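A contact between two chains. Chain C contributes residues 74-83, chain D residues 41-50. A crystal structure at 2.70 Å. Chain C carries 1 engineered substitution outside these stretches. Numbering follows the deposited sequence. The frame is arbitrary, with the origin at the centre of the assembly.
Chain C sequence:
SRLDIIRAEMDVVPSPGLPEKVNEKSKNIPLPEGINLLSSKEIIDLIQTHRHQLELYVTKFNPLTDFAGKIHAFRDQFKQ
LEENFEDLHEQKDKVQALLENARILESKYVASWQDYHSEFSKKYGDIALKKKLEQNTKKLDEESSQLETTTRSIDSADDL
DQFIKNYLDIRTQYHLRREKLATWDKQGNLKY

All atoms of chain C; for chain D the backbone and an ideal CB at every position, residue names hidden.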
# COMPACT_ATOMS: atom_id res chain seq x y z
N PHE C 74 -8.19 -46.67 -24.56
CA PHE C 74 -8.65 -45.49 -23.88
C PHE C 74 -8.38 -45.67 -22.41
O PHE C 74 -7.99 -44.74 -21.72
CB PHE C 74 -10.14 -45.34 -24.11
CG PHE C 74 -10.49 -44.78 -25.44
CD1 PHE C 74 -11.68 -45.14 -26.06
CD2 PHE C 74 -9.68 -43.82 -26.04
CE1 PHE C 74 -12.08 -44.55 -27.26
CE2 PHE C 74 -10.07 -43.22 -27.24
CZ PHE C 74 -11.27 -43.58 -27.85
N ARG C 75 -8.56 -46.90 -21.94
CA ARG C 75 -8.33 -47.17 -20.53
C ARG C 75 -6.88 -46.86 -20.18
O ARG C 75 -6.61 -45.98 -19.36
CB ARG C 75 -8.65 -48.62 -20.17
CG ARG C 75 -8.94 -48.79 -18.68
CD ARG C 75 -8.73 -50.21 -18.25
NE ARG C 75 -7.38 -50.65 -18.59
CZ ARG C 75 -6.89 -51.86 -18.34
NH1 ARG C 75 -7.64 -52.78 -17.74
NH2 ARG C 75 -5.65 -52.15 -18.71
N ASP C 76 -5.96 -47.57 -20.82
CA ASP C 76 -4.53 -47.36 -20.58
C ASP C 76 -4.17 -45.87 -20.51
O ASP C 76 -3.43 -45.45 -19.61
CB ASP C 76 -3.70 -48.08 -21.65
CG ASP C 76 -3.67 -49.58 -21.45
OD1 ASP C 76 -4.24 -50.07 -20.43
OD2 ASP C 76 -3.08 -50.28 -22.31
N GLN C 77 -4.69 -45.08 -21.45
CA GLN C 77 -4.43 -43.65 -21.42
C GLN C 77 -4.93 -43.07 -20.09
O GLN C 77 -4.19 -42.36 -19.42
CB GLN C 77 -5.12 -42.92 -22.58
CG GLN C 77 -4.66 -43.37 -23.96
CD GLN C 77 -4.93 -42.33 -25.04
OE1 GLN C 77 -4.41 -41.21 -24.99
NE2 GLN C 77 -5.73 -42.70 -26.03
N PHE C 78 -6.17 -43.38 -19.70
CA PHE C 78 -6.63 -42.84 -18.42
C PHE C 78 -5.64 -43.28 -17.36
O PHE C 78 -5.29 -42.52 -16.46
CB PHE C 78 -8.06 -43.29 -18.05
CG PHE C 78 -9.12 -42.62 -18.87
CD1 PHE C 78 -9.98 -43.37 -19.66
CD2 PHE C 78 -9.21 -41.23 -18.91
CE1 PHE C 78 -10.92 -42.75 -20.48
CE2 PHE C 78 -10.15 -40.59 -19.73
CZ PHE C 78 -11.00 -41.34 -20.52
N LYS C 79 -5.15 -44.51 -17.48
CA LYS C 79 -4.18 -45.00 -16.51
C LYS C 79 -3.02 -44.01 -16.52
O LYS C 79 -2.72 -43.37 -15.51
CB LYS C 79 -3.67 -46.38 -16.92
CG LYS C 79 -2.85 -47.07 -15.84
CD LYS C 79 -3.73 -47.55 -14.69
CE LYS C 79 -2.90 -48.08 -13.54
NZ LYS C 79 -2.14 -46.99 -12.85
N GLN C 80 -2.38 -43.87 -17.67
CA GLN C 80 -1.25 -42.97 -17.80
C GLN C 80 -1.58 -41.60 -17.24
O GLN C 80 -0.85 -41.06 -16.42
CB GLN C 80 -0.82 -42.85 -19.26
CG GLN C 80 0.45 -43.63 -19.58
CD GLN C 80 1.60 -43.26 -18.64
OE1 GLN C 80 1.78 -43.88 -17.58
NE2 GLN C 80 2.35 -42.23 -19.01
N LEU C 81 -2.69 -41.05 -17.70
CA LEU C 81 -3.12 -39.74 -17.24
C LEU C 81 -3.10 -39.68 -15.71
O LEU C 81 -2.73 -38.67 -15.12
CB LEU C 81 -4.53 -39.46 -17.76
CG LEU C 81 -4.75 -38.20 -18.61
CD1 LEU C 81 -3.43 -37.49 -18.95
CD2 LEU C 81 -5.47 -38.64 -19.86
N GLU C 82 -3.51 -40.77 -15.06
CA GLU C 82 -3.51 -40.83 -13.61
C GLU C 82 -2.07 -40.83 -13.10
O GLU C 82 -1.80 -40.35 -12.01
CB GLU C 82 -4.22 -42.10 -13.10
CG GLU C 82 -5.75 -42.09 -13.14
CD GLU C 82 -6.36 -43.40 -12.63
OE1 GLU C 82 -6.04 -44.46 -13.20
OE2 GLU C 82 -7.15 -43.38 -11.66
N GLU C 83 -1.15 -41.37 -13.89
CA GLU C 83 0.26 -41.42 -13.50
C GLU C 83 0.92 -40.07 -13.67
O GLU C 83 1.79 -39.69 -12.88
CB GLU C 83 1.00 -42.48 -14.32
CG GLU C 83 0.76 -43.90 -13.83
CD GLU C 83 0.95 -44.03 -12.32
OE1 GLU C 83 1.92 -43.46 -11.78
OE2 GLU C 83 0.13 -44.72 -11.67
N UNK D 41 -9.27 -32.96 -9.94
CA UNK D 41 -9.12 -33.53 -11.28
C UNK D 41 -8.66 -34.97 -11.17
O UNK D 41 -9.09 -35.83 -11.94
CB UNK D 41 -8.13 -32.72 -12.12
N UNK D 42 -7.77 -35.23 -10.22
CA UNK D 42 -7.26 -36.57 -9.99
C UNK D 42 -8.43 -37.52 -9.71
O UNK D 42 -8.46 -38.64 -10.22
CB UNK D 42 -6.26 -36.58 -8.83
N UNK D 43 -9.39 -37.07 -8.91
CA UNK D 43 -10.53 -37.90 -8.58
C UNK D 43 -11.46 -38.09 -9.76
O UNK D 43 -12.03 -39.17 -9.95
CB UNK D 43 -11.30 -37.29 -7.41
N UNK D 44 -11.58 -37.05 -10.56
CA UNK D 44 -12.45 -37.10 -11.73
C UNK D 44 -11.97 -38.12 -12.78
O UNK D 44 -12.69 -38.44 -13.73
CB UNK D 44 -12.54 -35.71 -12.36
N UNK D 45 -10.76 -38.61 -12.60
CA UNK D 45 -10.19 -39.58 -13.52
C UNK D 45 -10.69 -40.99 -13.19
O UNK D 45 -11.13 -41.73 -14.08
CB UNK D 45 -8.66 -39.53 -13.47
N UNK D 46 -10.63 -41.37 -11.91
CA UNK D 46 -11.06 -42.71 -11.47
C UNK D 46 -12.30 -43.23 -12.18
O UNK D 46 -12.27 -44.29 -12.80
CB UNK D 46 -11.33 -42.69 -9.96
N UNK D 47 -13.43 -42.51 -12.10
CA UNK D 47 -14.64 -42.96 -12.76
C UNK D 47 -14.45 -43.13 -14.27
O UNK D 47 -14.97 -44.08 -14.86
CB UNK D 47 -15.78 -41.97 -12.48
N UNK D 48 -13.70 -42.23 -14.89
CA UNK D 48 -13.46 -42.35 -16.32
C UNK D 48 -12.65 -43.59 -16.63
O UNK D 48 -12.89 -44.27 -17.63
CB UNK D 48 -12.74 -41.11 -16.85
N UNK D 49 -11.69 -43.89 -15.77
CA UNK D 49 -10.88 -45.08 -15.95
C UNK D 49 -11.78 -46.29 -15.74
O UNK D 49 -11.84 -47.20 -16.57
CB UNK D 49 -9.69 -45.10 -14.99
N UNK D 50 -12.50 -46.28 -14.61
CA UNK D 50 -13.42 -47.36 -14.24
C UNK D 50 -14.48 -47.64 -15.30
O UNK D 50 -14.84 -48.79 -15.53
CB UNK D 50 -14.11 -47.02 -12.92

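The two helices run nearly antiparallel, their N-to-C directions 161° apart and their axes 9.0 Å apart at closest approach. No hydrogen bond joins the two stretches, so the fit rests on packing.

Position 41 has an ideal CB with nothing of chain C within 5.5 Å and constrains little; it is D:Thr41. At 42 CA-to-CB points sideways, so a short side chain would fall short, whereas a long one could reach the backbone of C:Glu82. D:Arg42 does so with its aliphatic part, CD lying 4.4 Å from O of C:Glu82. Position 43 points away and 44 is out of reach; both would suit polar or apolar residues, and they hold D:Asp43 and D:Leu44.

Position 45 points toward chain C, its ideal CB 3.9 Å from CG of C:Glu82, with the side chains of C:Phe78 and C:Leu81 nearby. A medium-sized apolar residue such as leucine, isoleucine or methionine would suit. D:Leu45 sets CD2 3.3 Å from CG of C:Glu82 and 4.0 Å from CB of C:Leu81, while CD1 approaches CD2 of C:Phe78 at 4.5 Å.

At 46 CA-to-CB points away, yet the ideal CB is 4.6 Å from OE2 of C:Glu82; a small or polar residue would be tolerated. D:Cys46 brings SG to 4.0 Å from OE2 of C:Glu82. Position 47 is out of reach, and its phi of -58° admits proline among many residues. D:Pro47 has no amide hydrogen to give to the preceding turn, and the helix kinks here.

Position 48 points toward chain C, with its ideal CB 3.9 Å from CE2 of C:Phe78. An apolar or aromatic side chain would suit this ring. In D:Trp48, CB lies over the ring face, 4.0 Å from the C:Phe78 centroid, a CH-pi contact. The indole is slid aside, so that the rings barely overlap, though CE3 still reaches 3.8 Å from CZ of C:Phe78.

Position 49 points sideways, across a hollow lined by C:Arg75, C:Phe78, C:Lys79 and C:Glu82. The aliphatic stems and mixed charges favour a long side chain, whether aromatic or flexible and polar. D:Tyr49, with chi1 t, fills it as a knob in a hole and has the largest covered area in either stretch, 132 Å². Its CE1 packs 3.3 Å from CG of C:Arg75 and 4.0 Å from CD of C:Lys79; OE1 of C:Glu82 lies over one ring face, and the hydroxyl lies over the C:Arg75 guanidinium.

Position 50 points away and suits a polar residue; it is D:Glu50.

Chain D, residues 41-50: TRDLLCPWYE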
# COMPACT_ATOMS: atom_id res chain seq x y z
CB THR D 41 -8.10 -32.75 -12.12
OG1 THR D 41 -8.58 -31.41 -12.32
CG2 THR D 41 -7.89 -33.43 -13.45
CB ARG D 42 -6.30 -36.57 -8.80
CG ARG D 42 -4.85 -36.40 -9.18
CD ARG D 42 -4.22 -37.75 -9.43
NE ARG D 42 -3.96 -38.45 -8.17
CZ ARG D 42 -3.13 -38.00 -7.23
NH1 ARG D 42 -2.48 -36.86 -7.41
NH2 ARG D 42 -2.94 -38.70 -6.12
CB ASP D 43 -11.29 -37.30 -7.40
CG ASP D 43 -10.40 -37.14 -6.17
OD1 ASP D 43 -9.37 -37.84 -6.11
OD2 ASP D 43 -10.73 -36.33 -5.28
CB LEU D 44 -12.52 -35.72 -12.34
CG LEU D 44 -13.49 -35.68 -13.50
CD1 LEU D 44 -14.80 -36.34 -13.08
CD2 LEU D 44 -13.69 -34.24 -13.91
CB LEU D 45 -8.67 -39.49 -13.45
CG LEU D 45 -7.81 -39.36 -14.71
CD1 LEU D 45 -8.31 -38.29 -15.69
CD2 LEU D 45 -6.41 -39.03 -14.25
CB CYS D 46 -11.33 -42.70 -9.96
SG CYS D 46 -9.89 -42.30 -9.01
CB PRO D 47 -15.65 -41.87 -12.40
CG PRO D 47 -14.81 -40.68 -12.09
CD PRO D 47 -13.68 -41.27 -11.33
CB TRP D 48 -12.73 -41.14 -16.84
CG TRP D 48 -13.64 -40.04 -17.13
CD1 TRP D 48 -13.83 -38.90 -16.39
CD2 TRP D 48 -14.41 -39.88 -18.31
NE1 TRP D 48 -14.66 -38.03 -17.06
CE2 TRP D 48 -15.03 -38.61 -18.25
CE3 TRP D 48 -14.63 -40.69 -19.43
CZ2 TRP D 48 -15.84 -38.13 -19.26
CZ3 TRP D 48 -15.45 -40.20 -20.45
CH2 TRP D 48 -16.04 -38.93 -20.35
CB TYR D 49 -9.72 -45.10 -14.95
CG TYR D 49 -9.03 -46.45 -14.83
CD1 TYR D 49 -8.12 -46.88 -15.80
CD2 TYR D 49 -9.32 -47.31 -13.79
CE1 TYR D 49 -7.53 -48.15 -15.73
CE2 TYR D 49 -8.74 -48.57 -13.70
CZ TYR D 49 -7.85 -48.98 -14.68
OH TYR D 49 -7.31 -50.24 -14.59
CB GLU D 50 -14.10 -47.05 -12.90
CG GLU D 50 -13.12 -46.76 -11.76
CD GLU D 50 -13.78 -46.15 -10.51
OE1 GLU D 50 -13.04 -45.87 -9.55
OE2 GLU D 50 -15.01 -45.96 -10.49
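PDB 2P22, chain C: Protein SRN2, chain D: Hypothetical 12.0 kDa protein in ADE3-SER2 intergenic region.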